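Long-range contacts in peptidase S8 and S53, subtilisin, kexin, sedolisin (Mycobacterium smegmatis, PDB 4KG7), which probably cuts peptide bonds as a serine endopeptidase of the subtilisin family, and is the mycosin protease MycP3 of the ESX-3 type VII secretion system: residues L180-P185 against V249-W254; E228-P233 against F274-P279; V4-V9 against R241-V246; I13-G18 against L195-R200. All blocks are in the same frame, centred on the assembly; numbering follows the deposited sequence.

Along the chain the segments run 4-9, 13-18, 180-185, 195-200, 228-233, 241-246, 249-254 and 274-279. Contacts 1, 2 and 3 touch one another, with centres about 12 to 13 Å apart. Contact 1 is a small antiparallel sheet beside the main parallel sheet of the subtilisin fold. Contact 2 joins two loops that follow strands 209-213 and 259-265. Contacts 3 and 4 lay the N-terminal segment against that body, their centres about 20 Å apart and joined by Val9. Contact 4 uses helix 193-205, which also packs on contact 1. Contacts 2 and 4 do not touch. The N-terminal chain is thus held to the surface of the protease body at two places.

Contact 1: L180-P185 against V249-W254; sequences LVTCLP and VSIPSW
Ile251 lies against the peptide of Thr182, with its CB 3.3 Å from Thr182 O. Its chi1 of -55° sets CG1 beside the backbone N, and this brings Ile251 CG1 to 3.6 Å from Thr182 O. Beyond it, Ile251 CD1 comes to 4.2 Å from Leu184 CD1, and the two side chains cross obliquely. Thr182, Leu184, Val249 and Ile251 share one face of a two-stranded antiparallel sheet. Cys183 and Ser250 share the other face as a non-hydrogen-bonded pair. Four backbone hydrogen bonds tie the strands. Thr182 and Ile251 exchange two. Ile251 N to Thr182 O, at 2.8 Å, is the shorter of them, and Thr182 N to Ile251 O, at 3.3 Å, is longer but almost straight. Leu184 and Val249 exchange the other two. Between these pairs, Cys183 CA makes a CH...O contact of 3.0 Å with Val249 O. Val181 CG1 lies 3.7 Å from Ser250 OG, a hydroxyl hydrogen-bonded to Ala214 O. After Ile251 a cis peptide leads into Pro252 and the chain turns back. Val249 CG1 then sits over the centre of one face of the Trp254 ring. A disulfide from Cys183 to Cys227 ties this strand to the loop after strand 209-213, and Leu180 starts the segment close to His104 and Asp73, predicted members of the charge relay. Thr182 and Leu184 pack on Ala154 of helix 150-170, where Thr182 OG1 bonds to Asp157, while Ile251 rests on Leu195 of helix 193-205 and Val181 touches Ala213 of strand 209-213.

Contact 2: E228-P233 against F274-P279; sequences ESNPLP and FTMAGP
This is a buried, mainly polar link between two loops, with Ser229 and Asn230 holding the backbone of Ala277. One loop runs from strand 209-213 to strand 248-251. The other joins the parallel strands 259-265 and 281-286 of the subtilisin fold. Ala277 N gives its hydrogen to Ser229 OG at 3.0 Å, in a nearly straight bond (171°). The carbonyl of Ala277 takes two bonds from Asn230. Asn230 N reaches Ala277 O at 3.0 Å from above the carbonyl plane. Asn230 ND2 lies in that plane, 3.0 Å from Ala277 O. A chi1 of -67° puts CG of Asn230 beside its own backbone N, and chi2 then turns ND2 to the same oxygen. The carbonyl oxygen lies somewhat out of the plane of the Asn230 amide. One apolar pair borders these bonds: Ala277 CB points toward the other loop and meets Leu232 CD2 at 3.9 Å. The Met276 side chain is extended, and its methyl lies against polar atoms, with Met276 CE 3.3 Å from Glu228 O and 3.8 Å from Asn230 ND2. Its sulfur also packs on Cys183 SG of contact 1. The amide of Asn230 has further partners: OD1 accepts from Thr247 N, and ND2 also gives to Ser248 O. With OD1 and ND2 each engaged in this way, the flip of the amide is well defined. Both polar backbone atoms of buried Ala277 are satisfied by the facing loop, two of the three bonds coming from side chains rather than from strand pairing.

Contact 3: V4-V9 against R241-V246; sequences VSPPQV and RNWNGV
Pro6 sets its ring over Trp243, and this is one of two tight patches in the contact. Pro6 CG stands 3.6 Å from the centroid of the five-membered ring of Trp243, only 11° off the ring normal, in a CH-pi contact. Further along the indole, Pro6 CA lies 3.7 Å from both CE3 and CZ3 of Trp243. Pro7 follows with its CD 3.8 Å from Trp243 CZ3, the side chains crossing at about a right angle. Trp243 also makes an edge-to-face contact with Trp280 and touches Pro279. Trp243 opens a type I beta turn that ends at Val246, in the loop between strands 209-213 and 248-251. The facing prolines belong to the N-terminal segment ahead of strand 26-28, consistent with the mycosin N-terminal extension that runs over the subtilisin-fold body. The second close patch is Val4, the first residue modelled, on buried Val246. Val4 CG1 meets Val246 CB at 3.8 Å, and Val4 CG2 lies 3.7 Å from Val246 O. The loose, solvent side belongs to Ser5 and Asn244, both exposed and little covered. The CB of Ser5 points away from the turn. Asn244 brings only OD1 close to Val4 O, while its backbone N is hydrogen-bonded to Asp239. No hydrogen bond crosses between the segments, and Val4 O and Trp243 O, both acceptors, stand 3.4 Å apart.

Contact 4: I13-G18 against L195-R200; sequences IAPPPG and LGAALR
Helix 193-205, one of the helices beside the parallel sheet of the subtilisin fold, takes the proline-rich segment 13-18 against Ala197 and Ala198. Pro15, Pro16 and Pro17 have backbone angles close to a polyproline II conformation, and the segment passes over the helix in this extended form. No hydrogen bond joins the two segments, and the contact is van der Waals. Ala197 points its CB toward the extended chain. This methyl of Ala197 is 3.7 Å from Ile13 O and equally far from Pro15 N. Ala14 O lies at the same 3.7 Å from Ala197 CB, so the methyl sits against backbone more than side chain. The nearest side-chain atom of Pro15 to it is CB, 4.3 Å from Ala197 CB. Pro15 CB rides over the helix backbone, 3.8 Å from Ala197 O. Pro15 also touches Tyr201, one turn on from Ala197, and Gly18 O accepts a hydrogen bond from Arg167 of helix 150-170. Pro16 leans between the two helices, touching Val194 of one and Ala162 of the other. Ala198 also packs on Ala162, and Ala198 CB meets the Pro16 ring at CD, 3.7 Å away.

Contact 1: L180-P185 against V249-W254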
loop_
_atom_site.group_PDB
_atom_site.type_symbol
_atom_site.label_atom_id
_atom_site.label_comp_id
_atom_site.label_asym_id
_atom_site.label_seq_id
_atom_site.Cartn_x
_atom_site.Cartn_y
_atom_site.Cartn_z
ATOM N N LEU A 180 -4.084 2.150 -0.562
ATOM C CA LEU A 180 -5.293 2.836 -0.134
ATOM C C LEU A 180 -5.712 2.368 1.252
ATOM O O LEU A 180 -5.463 1.219 1.632
ATOM C CB LEU A 180 -6.419 2.606 -1.138
ATOM C CG LEU A 180 -6.169 3.053 -2.595
ATOM C CD1 LEU A 180 -7.318 2.657 -3.518
ATOM C CD2 LEU A 180 -5.862 4.533 -2.608
ATOM N N VAL A 181 -6.348 3.265 1.992
ATOM C CA VAL A 181 -6.745 3.042 3.383
ATOM C C VAL A 181 -8.202 3.448 3.558
ATOM O O VAL A 181 -8.631 4.500 3.062
ATOM C CB VAL A 181 -5.913 3.943 4.333
ATOM C CG1 VAL A 181 -6.328 3.805 5.788
ATOM C CG2 VAL A 181 -4.435 3.645 4.181
ATOM N N THR A 182 -8.945 2.641 4.300
ATOM C CA THR A 182 -10.251 2.999 4.810
ATOM C C THR A 182 -10.219 2.922 6.331
ATOM O O THR A 182 -9.692 1.957 6.882
ATOM C CB THR A 182 -11.334 2.044 4.268
ATOM O OG1 THR A 182 -11.321 2.125 2.836
ATOM C CG2 THR A 182 -12.717 2.379 4.826
ATOM N N CYS A 183 -10.785 3.918 7.010
ATOM C CA CYS A 183 -10.858 3.896 8.454
ATOM C C CYS A 183 -12.300 3.923 8.886
ATOM O O CYS A 183 -13.144 4.502 8.191
ATOM C CB CYS A 183 -10.130 5.079 9.074
ATOM S SG CYS A 183 -8.312 4.955 8.915
ATOM N N LEU A 184 -12.586 3.246 9.999
ATOM C CA LEU A 184 -13.901 3.309 10.627
ATOM C C LEU A 184 -13.752 3.556 12.110
ATOM O O LEU A 184 -12.806 3.100 12.731
ATOM C CB LEU A 184 -14.654 1.993 10.436
ATOM C CG LEU A 184 -15.409 1.866 9.108
ATOM C CD1 LEU A 184 -16.058 0.499 9.036
ATOM C CD2 LEU A 184 -16.453 2.957 8.959
ATOM N N PRO A 185 -14.703 4.274 12.699
ATOM C CA PRO A 185 -14.615 4.396 14.133
ATOM C C PRO A 185 -14.814 3.020 14.780
ATOM O O PRO A 185 -15.543 2.171 14.251
ATOM C CB PRO A 185 -15.757 5.372 14.478
ATOM C CG PRO A 185 -16.675 5.310 13.326
ATOM C CD PRO A 185 -15.841 5.017 12.128
ATOM N N VAL A 249 -10.129 2.437 13.362
ATOM C CA VAL A 249 -9.659 1.170 12.788
ATOM C C VAL A 249 -9.182 1.400 11.367
ATOM O O VAL A 249 -9.944 1.872 10.539
ATOM C CB VAL A 249 -10.767 0.109 12.795
ATOM C CG1 VAL A 249 -10.331 -1.172 12.102
ATOM C CG2 VAL A 249 -11.194 -0.188 14.233
ATOM N N SER A 250 -7.931 1.058 11.109
ATOM C CA SER A 250 -7.368 1.182 9.769
ATOM C C SER A 250 -7.467 -0.160 9.047
ATOM O O SER A 250 -6.994 -1.169 9.548
ATOM C CB SER A 250 -5.914 1.606 9.860
ATOM O OG SER A 250 -5.315 1.676 8.581
ATOM N N ILE A 251 -8.119 -0.146 7.894
ATOM C CA ILE A 251 -8.484 -1.334 7.121
ATOM C C ILE A 251 -7.711 -1.313 5.797
ATOM O O ILE A 251 -7.753 -0.325 5.054
ATOM C CB ILE A 251 -10.007 -1.348 6.862
ATOM C CG1 ILE A 251 -10.813 -1.240 8.173
ATOM C CG2 ILE A 251 -10.421 -2.595 6.126
ATOM C CD1 ILE A 251 -12.178 -0.624 8.000
ATOM N N PRO A 252 -7.058 -2.435 5.425
ATOM C CA PRO A 252 -7.010 -3.736 6.083
ATOM C C PRO A 252 -5.878 -3.957 7.104
ATOM O O PRO A 252 -5.681 -5.083 7.568
ATOM C CB PRO A 252 -6.837 -4.669 4.884
ATOM C CG PRO A 252 -5.886 -3.911 4.014
ATOM C CD PRO A 252 -6.350 -2.476 4.128
ATOM N N SER A 253 -5.152 -2.904 7.471
ATOM C CA SER A 253 -4.027 -3.039 8.420
ATOM C C SER A 253 -4.343 -3.799 9.685
ATOM O O SER A 253 -3.489 -4.520 10.204
ATOM C CB SER A 253 -3.462 -1.669 8.818
ATOM O OG SER A 253 -2.635 -1.143 7.806
ATOM N N TRP A 254 -5.543 -3.632 10.227
ATOM C CA TRP A 254 -5.822 -4.277 11.510
ATOM C C TRP A 254 -5.910 -5.791 11.419
ATOM O O TRP A 254 -5.871 -6.458 12.435
ATOM C CB TRP A 254 -7.014 -3.652 12.197
ATOM C CG TRP A 254 -8.332 -4.103 11.710
ATOM C CD1 TRP A 254 -8.732 -4.297 10.422
ATOM C CD2 TRP A 254 -9.447 -4.395 12.535
ATOM N NE1 TRP A 254 -10.049 -4.704 10.400
ATOM C CE2 TRP A 254 -10.513 -4.762 11.684
ATOM C CE3 TRP A 254 -9.660 -4.368 13.917
ATOM C CZ2 TRP A 254 -11.774 -5.110 12.173
ATOM C CZ3 TRP A 254 -10.913 -4.723 14.413
ATOM C CH2 TRP A 254 -11.959 -5.089 13.537
#

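Contact 2: E228-P233 against F274-P279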
loop_
_atom_site.group_PDB
_atom_site.type_symbol
_atom_site.label_atom_id
_atom_site.label_comp_id
_atom_site.label_asym_id
_atom_site.label_seq_id
_atom_site.Cartn_x
_atom_site.Cartn_y
_atom_site.Cartn_z
ATOM N N GLU A 228 -7.737 8.567 12.467
ATOM C CA GLU A 228 -7.099 9.278 13.561
ATOM C C GLU A 228 -6.131 8.363 14.277
ATOM O O GLU A 228 -6.409 7.170 14.453
ATOM C CB GLU A 228 -8.148 9.791 14.564
ATOM C CG GLU A 228 -8.988 10.928 14.019
ATOM C CD GLU A 228 -10.107 11.387 14.944
ATOM O OE1 GLU A 228 -10.275 10.846 16.070
ATOM O OE2 GLU A 228 -10.845 12.307 14.510
ATOM N N SER A 229 -4.989 8.903 14.685
ATOM C CA SER A 229 -4.060 8.137 15.481
ATOM C C SER A 229 -4.714 7.623 16.751
ATOM O O SER A 229 -5.444 8.346 17.435
ATOM C CB SER A 229 -2.847 8.979 15.835
ATOM O OG SER A 229 -1.957 9.045 14.737
ATOM N N ASN A 230 -4.374 6.378 17.091
ATOM C CA ASN A 230 -4.851 5.718 18.308
ATOM C C ASN A 230 -3.899 5.915 19.477
ATOM O O ASN A 230 -2.728 6.224 19.272
ATOM C CB ASN A 230 -5.013 4.247 18.013
ATOM C CG ASN A 230 -6.110 4.004 17.024
ATOM O OD1 ASN A 230 -7.284 4.223 17.339
ATOM N ND2 ASN A 230 -5.747 3.608 15.798
ATOM N N PRO A 231 -4.400 5.763 20.709
ATOM C CA PRO A 231 -3.508 5.950 21.847
ATOM C C PRO A 231 -2.345 4.975 21.819
ATOM O O PRO A 231 -2.478 3.827 21.376
ATOM C CB PRO A 231 -4.392 5.682 23.076
ATOM C CG PRO A 231 -5.784 5.727 22.571
ATOM C CD PRO A 231 -5.790 5.483 21.108
ATOM N N LEU A 232 -1.193 5.444 22.267
ATOM C CA LEU A 232 0.026 4.676 22.208
ATOM C C LEU A 232 0.059 3.599 23.303
ATOM O O LEU A 232 -0.788 3.608 24.202
ATOM C CB LEU A 232 1.209 5.638 22.365
ATOM C CG LEU A 232 1.298 6.717 21.283
ATOM C CD1 LEU A 232 2.491 7.584 21.602
ATOM C CD2 LEU A 232 1.423 6.113 19.898
ATOM N N PRO A 233 1.023 2.675 23.226
ATOM C CA PRO A 233 1.181 1.627 24.232
ATOM C C PRO A 233 1.090 2.199 25.648
ATOM O O PRO A 233 1.673 3.250 25.921
ATOM C CB PRO A 233 2.573 1.085 23.913
ATOM C CG PRO A 233 2.601 1.144 22.414
ATOM C CD PRO A 233 2.034 2.527 22.160
ATOM N N PHE A 274 2.312 12.882 10.088
ATOM C CA PHE A 274 0.954 12.444 9.703
ATOM C C PHE A 274 0.719 10.940 9.831
ATOM O O PHE A 274 -0.374 10.469 9.581
ATOM C CB PHE A 274 0.680 12.873 8.255
ATOM C CG PHE A 274 1.711 12.385 7.278
ATOM C CD1 PHE A 274 1.689 11.070 6.813
ATOM C CD2 PHE A 274 2.775 13.193 6.904
ATOM C CE1 PHE A 274 2.671 10.611 5.955
ATOM C CE2 PHE A 274 3.756 12.739 6.024
ATOM C CZ PHE A 274 3.711 11.438 5.548
ATOM N N THR A 275 1.721 10.166 10.221
ATOM C CA THR A 275 1.545 8.711 10.174
ATOM C C THR A 275 0.553 8.272 11.251
ATOM O O THR A 275 0.667 8.694 12.407
ATOM C CB THR A 275 2.890 7.957 10.170
ATOM O OG1 THR A 275 2.737 6.681 9.515
ATOM C CG2 THR A 275 3.450 7.767 11.550
ATOM N N MET A 276 -0.403 7.424 10.882
ATOM C CA MET A 276 -1.481 7.051 11.825
ATOM C C MET A 276 -0.998 5.990 12.803
ATOM O O MET A 276 -0.655 4.881 12.380
ATOM C CB MET A 276 -2.676 6.508 11.071
ATOM C CG MET A 276 -3.848 6.152 11.970
ATOM S SD MET A 276 -5.192 5.504 10.966
ATOM C CE MET A 276 -6.171 4.713 12.225
ATOM N N ALA A 277 -1.076 6.265 14.097
ATOM C CA ALA A 277 -0.652 5.301 15.104
ATOM C C ALA A 277 -1.692 4.213 15.261
ATOM O O ALA A 277 -2.878 4.489 15.323
ATOM C CB ALA A 277 -0.469 5.970 16.441
ATOM N N GLY A 278 -1.231 2.974 15.352
ATOM C CA GLY A 278 -2.117 1.874 15.690
ATOM C C GLY A 278 -1.306 0.673 16.131
ATOM O O GLY A 278 -0.120 0.560 15.784
ATOM N N PRO A 279 -1.949 -0.269 16.824
ATOM C CA PRO A 279 -1.267 -1.450 17.406
ATOM C C PRO A 279 -0.863 -2.493 16.379
ATOM O O PRO A 279 -0.153 -3.433 16.724
ATOM C CB PRO A 279 -2.322 -2.020 18.357
ATOM C CG PRO A 279 -3.602 -1.641 17.719
ATOM C CD PRO A 279 -3.381 -0.248 17.180
#

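Contact 3: V4-V9 against R241-V246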
loop_
_atom_site.group_PDB
_atom_site.type_symbol
_atom_site.label_atom_id
_atom_site.label_comp_id
_atom_site.label_asym_id
_atom_site.label_seq_id
_atom_site.Cartn_x
_atom_site.Cartn_y
_atom_site.Cartn_z
ATOM N N VAL A 4 -12.587 -3.544 21.946
ATOM C CA VAL A 4 -11.769 -3.619 20.688
ATOM C C VAL A 4 -10.589 -4.565 20.884
ATOM O O VAL A 4 -9.732 -4.361 21.750
ATOM C CB VAL A 4 -11.237 -2.242 20.237
ATOM C CG1 VAL A 4 -10.529 -2.355 18.889
ATOM C CG2 VAL A 4 -12.372 -1.231 20.161
ATOM N N SER A 5 -10.561 -5.614 20.075
ATOM C CA SER A 5 -9.564 -6.662 20.221
ATOM C C SER A 5 -9.091 -7.055 18.838
ATOM O O SER A 5 -9.777 -6.782 17.849
ATOM C CB SER A 5 -10.175 -7.867 20.939
ATOM O OG SER A 5 -11.431 -8.183 20.364
ATOM N N PRO A 6 -7.913 -7.683 18.744
ATOM C CA PRO A 6 -7.453 -8.044 17.411
ATOM C C PRO A 6 -8.484 -8.908 16.652
ATOM O O PRO A 6 -9.089 -9.806 17.268
ATOM C CB PRO A 6 -6.149 -8.805 17.694
ATOM C CG PRO A 6 -5.696 -8.311 19.035
ATOM C CD PRO A 6 -6.976 -8.133 19.791
ATOM N N PRO A 7 -8.707 -8.636 15.342
ATOM C CA PRO A 7 -9.731 -9.374 14.608
ATOM C C PRO A 7 -9.309 -10.825 14.378
ATOM O O PRO A 7 -8.130 -11.145 14.381
ATOM C CB PRO A 7 -9.860 -8.606 13.294
ATOM C CG PRO A 7 -8.516 -8.010 13.090
ATOM C CD PRO A 7 -8.074 -7.611 14.482
ATOM N N GLN A 8 -10.303 -11.681 14.245
ATOM C CA GLN A 8 -10.100 -13.101 14.072
ATOM C C GLN A 8 -11.042 -13.560 12.996
ATOM O O GLN A 8 -12.226 -13.199 13.018
ATOM C CB GLN A 8 -10.476 -13.767 15.377
ATOM C CG GLN A 8 -9.761 -15.051 15.673
ATOM C CD GLN A 8 -9.772 -15.305 17.152
ATOM O OE1 GLN A 8 -10.789 -15.083 17.815
ATOM N NE2 GLN A 8 -8.643 -15.747 17.693
ATOM N N VAL A 9 -10.554 -14.387 12.073
ATOM C CA VAL A 9 -11.422 -14.959 11.052
ATOM C C VAL A 9 -12.482 -15.844 11.683
ATOM O O VAL A 9 -12.253 -16.452 12.731
ATOM C CB VAL A 9 -10.663 -15.784 9.978
ATOM C CG1 VAL A 9 -9.748 -14.889 9.156
ATOM C CG2 VAL A 9 -9.898 -16.946 10.602
ATOM N N ARG A 241 0.396 -3.411 23.121
ATOM C CA ARG A 241 0.273 -2.438 22.020
ATOM C C ARG A 241 -0.972 -1.588 22.078
ATOM O O ARG A 241 -1.154 -0.703 21.239
ATOM C CB ARG A 241 0.392 -3.127 20.687
ATOM C CG ARG A 241 1.697 -3.909 20.641
ATOM C CD ARG A 241 2.222 -4.109 19.272
ATOM N NE ARG A 241 2.384 -2.859 18.538
ATOM C CZ ARG A 241 2.772 -2.823 17.275
ATOM N NH1 ARG A 241 3.106 -3.951 16.647
ATOM N NH2 ARG A 241 2.849 -1.662 16.652
ATOM N N ASN A 242 -1.811 -1.845 23.071
ATOM C CA ASN A 242 -2.997 -1.028 23.311
ATOM C C ASN A 242 -4.049 -1.150 22.214
ATOM O O ASN A 242 -4.596 -0.162 21.747
ATOM C CB ASN A 242 -2.627 0.445 23.541
ATOM C CG ASN A 242 -3.724 1.201 24.272
ATOM O OD1 ASN A 242 -4.722 0.603 24.694
ATOM N ND2 ASN A 242 -3.562 2.518 24.411
ATOM N N TRP A 243 -4.363 -2.385 21.849
ATOM C CA TRP A 243 -5.548 -2.676 21.056
ATOM C C TRP A 243 -6.802 -2.176 21.762
ATOM O O TRP A 243 -7.724 -1.721 21.110
ATOM C CB TRP A 243 -5.682 -4.182 20.783
ATOM C CG TRP A 243 -4.728 -4.694 19.749
ATOM C CD1 TRP A 243 -3.447 -5.125 19.953
ATOM C CD2 TRP A 243 -4.975 -4.844 18.339
ATOM N NE1 TRP A 243 -2.886 -5.511 18.778
ATOM C CE2 TRP A 243 -3.796 -5.367 17.768
ATOM C CE3 TRP A 243 -6.075 -4.603 17.512
ATOM C CZ2 TRP A 243 -3.679 -5.654 16.389
ATOM C CZ3 TRP A 243 -5.949 -4.888 16.127
ATOM C CH2 TRP A 243 -4.770 -5.400 15.599
ATOM N N ASN A 244 -6.836 -2.292 23.089
ATOM C CA ASN A 244 -8.054 -1.964 23.862
ATOM C C ASN A 244 -8.450 -0.500 23.674
ATOM O O ASN A 244 -9.639 -0.151 23.702
ATOM C CB ASN A 244 -7.842 -2.214 25.356
ATOM C CG ASN A 244 -7.743 -3.689 25.712
ATOM O OD1 ASN A 244 -7.969 -4.579 24.886
ATOM N ND2 ASN A 244 -7.380 -3.950 26.947
ATOM N N GLY A 245 -7.454 0.355 23.500
ATOM C CA GLY A 245 -7.667 1.784 23.370
ATOM C C GLY A 245 -8.002 2.269 21.975
ATOM O O GLY A 245 -8.228 3.451 21.784
ATOM N N VAL A 246 -8.046 1.382 20.986
ATOM C CA VAL A 246 -8.263 1.822 19.602
ATOM C C VAL A 246 -9.603 2.524 19.437
ATOM O O VAL A 246 -10.625 2.020 19.905
ATOM C CB VAL A 246 -8.167 0.636 18.630
ATOM C CG1 VAL A 246 -8.687 1.002 17.253
ATOM C CG2 VAL A 246 -6.709 0.216 18.542
#

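Contact 4: I13-G18 against L195-R200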
loop_
_atom_site.group_PDB
_atom_site.type_symbol
_atom_site.label_atom_id
_atom_site.label_comp_id
_atom_site.label_asym_id
_atom_site.label_seq_id
_atom_site.Cartn_x
_atom_site.Cartn_y
_atom_site.Cartn_z
ATOM N N ILE A 13 -16.842 -18.834 7.511
ATOM C CA ILE A 13 -17.005 -17.902 6.411
ATOM C C ILE A 13 -15.938 -18.127 5.329
ATOM O O ILE A 13 -14.716 -18.053 5.590
ATOM C CB ILE A 13 -16.968 -16.449 6.909
ATOM C CG1 ILE A 13 -18.066 -16.208 7.960
ATOM C CG2 ILE A 13 -17.073 -15.482 5.733
ATOM C CD1 ILE A 13 -19.510 -16.325 7.490
ATOM N N ALA A 14 -16.409 -18.408 4.117
ATOM C CA ALA A 14 -15.516 -18.654 2.982
ATOM C C ALA A 14 -14.922 -17.361 2.423
ATOM O O ALA A 14 -15.523 -16.304 2.535
ATOM C CB ALA A 14 -16.252 -19.390 1.883
ATOM N N PRO A 15 -13.738 -17.448 1.816
ATOM C CA PRO A 15 -13.308 -16.276 1.070
ATOM C C PRO A 15 -14.274 -16.015 -0.089
ATOM O O PRO A 15 -14.958 -16.942 -0.545
ATOM C CB PRO A 15 -11.906 -16.648 0.587
ATOM C CG PRO A 15 -11.777 -18.104 0.722
ATOM C CD PRO A 15 -12.811 -18.582 1.687
ATOM N N PRO A 16 -14.354 -14.755 -0.542
ATOM C CA PRO A 16 -15.170 -14.473 -1.701
ATOM C C PRO A 16 -14.488 -14.964 -2.976
ATOM O O PRO A 16 -13.284 -15.246 -2.955
ATOM C CB PRO A 16 -15.260 -12.950 -1.674
ATOM C CG PRO A 16 -13.916 -12.558 -1.178
ATOM C CD PRO A 16 -13.532 -13.583 -0.159
ATOM N N PRO A 17 -15.244 -15.044 -4.083
ATOM C CA PRO A 17 -14.629 -15.156 -5.411
ATOM C C PRO A 17 -13.810 -13.913 -5.776
ATOM O O PRO A 17 -13.989 -12.841 -5.169
ATOM C CB PRO A 17 -15.845 -15.298 -6.324
ATOM C CG PRO A 17 -16.916 -14.541 -5.647
ATOM C CD PRO A 17 -16.692 -14.799 -4.178
ATOM N N GLY A 18 -12.902 -14.038 -6.745
ATOM C CA GLY A 18 -12.123 -12.922 -7.249
ATOM C C GLY A 18 -12.714 -12.200 -8.472
ATOM O O GLY A 18 -12.020 -11.485 -9.153
ATOM N N LEU A 195 -13.652 -10.155 4.309
ATOM C CA LEU A 195 -12.332 -9.569 4.055
ATOM C C LEU A 195 -11.239 -10.340 4.794
ATOM O O LEU A 195 -10.175 -10.641 4.226
ATOM C CB LEU A 195 -12.323 -8.073 4.465
ATOM C CG LEU A 195 -10.981 -7.330 4.287
ATOM C CD1 LEU A 195 -10.462 -7.350 2.844
ATOM C CD2 LEU A 195 -11.111 -5.899 4.775
ATOM N N GLY A 196 -11.479 -10.632 6.063
ATOM C CA GLY A 196 -10.554 -11.467 6.800
ATOM C C GLY A 196 -10.285 -12.790 6.101
ATOM O O GLY A 196 -9.140 -13.214 5.969
ATOM N N ALA A 197 -11.339 -13.429 5.619
ATOM C CA ALA A 197 -11.201 -14.707 4.917
ATOM C C ALA A 197 -10.346 -14.557 3.659
ATOM O O ALA A 197 -9.524 -15.419 3.342
ATOM C CB ALA A 197 -12.553 -15.289 4.567
ATOM N N ALA A 198 -10.610 -13.505 2.905
ATOM C CA ALA A 198 -9.826 -13.215 1.705
ATOM C C ALA A 198 -8.343 -13.014 2.002
ATOM O O ALA A 198 -7.456 -13.542 1.303
ATOM C CB ALA A 198 -10.408 -11.996 1.018
ATOM N N LEU A 199 -8.052 -12.200 3.014
ATOM C CA LEU A 199 -6.657 -11.933 3.387
ATOM C C LEU A 199 -5.942 -13.175 3.874
ATOM O O LEU A 199 -4.799 -13.395 3.524
ATOM C CB LEU A 199 -6.598 -10.845 4.450
ATOM C CG LEU A 199 -7.130 -9.465 4.005
ATOM C CD1 LEU A 199 -7.409 -8.621 5.225
ATOM C CD2 LEU A 199 -6.186 -8.742 3.038
ATOM N N ARG A 200 -6.627 -13.991 4.666
ATOM C CA ARG A 200 -6.082 -15.265 5.094
ATOM C C ARG A 200 -5.812 -16.212 3.933
ATOM O O ARG A 200 -4.784 -16.867 3.894
ATOM C CB ARG A 200 -7.007 -15.927 6.117
ATOM C CG ARG A 200 -6.457 -17.220 6.684
ATOM C CD ARG A 200 -7.374 -17.816 7.726
ATOM N NE ARG A 200 -7.005 -19.183 8.096
ATOM C CZ ARG A 200 -7.335 -20.272 7.400
ATOM N NH1 ARG A 200 -7.983 -20.199 6.241
ATOM N NH2 ARG A 200 -6.974 -21.467 7.842
#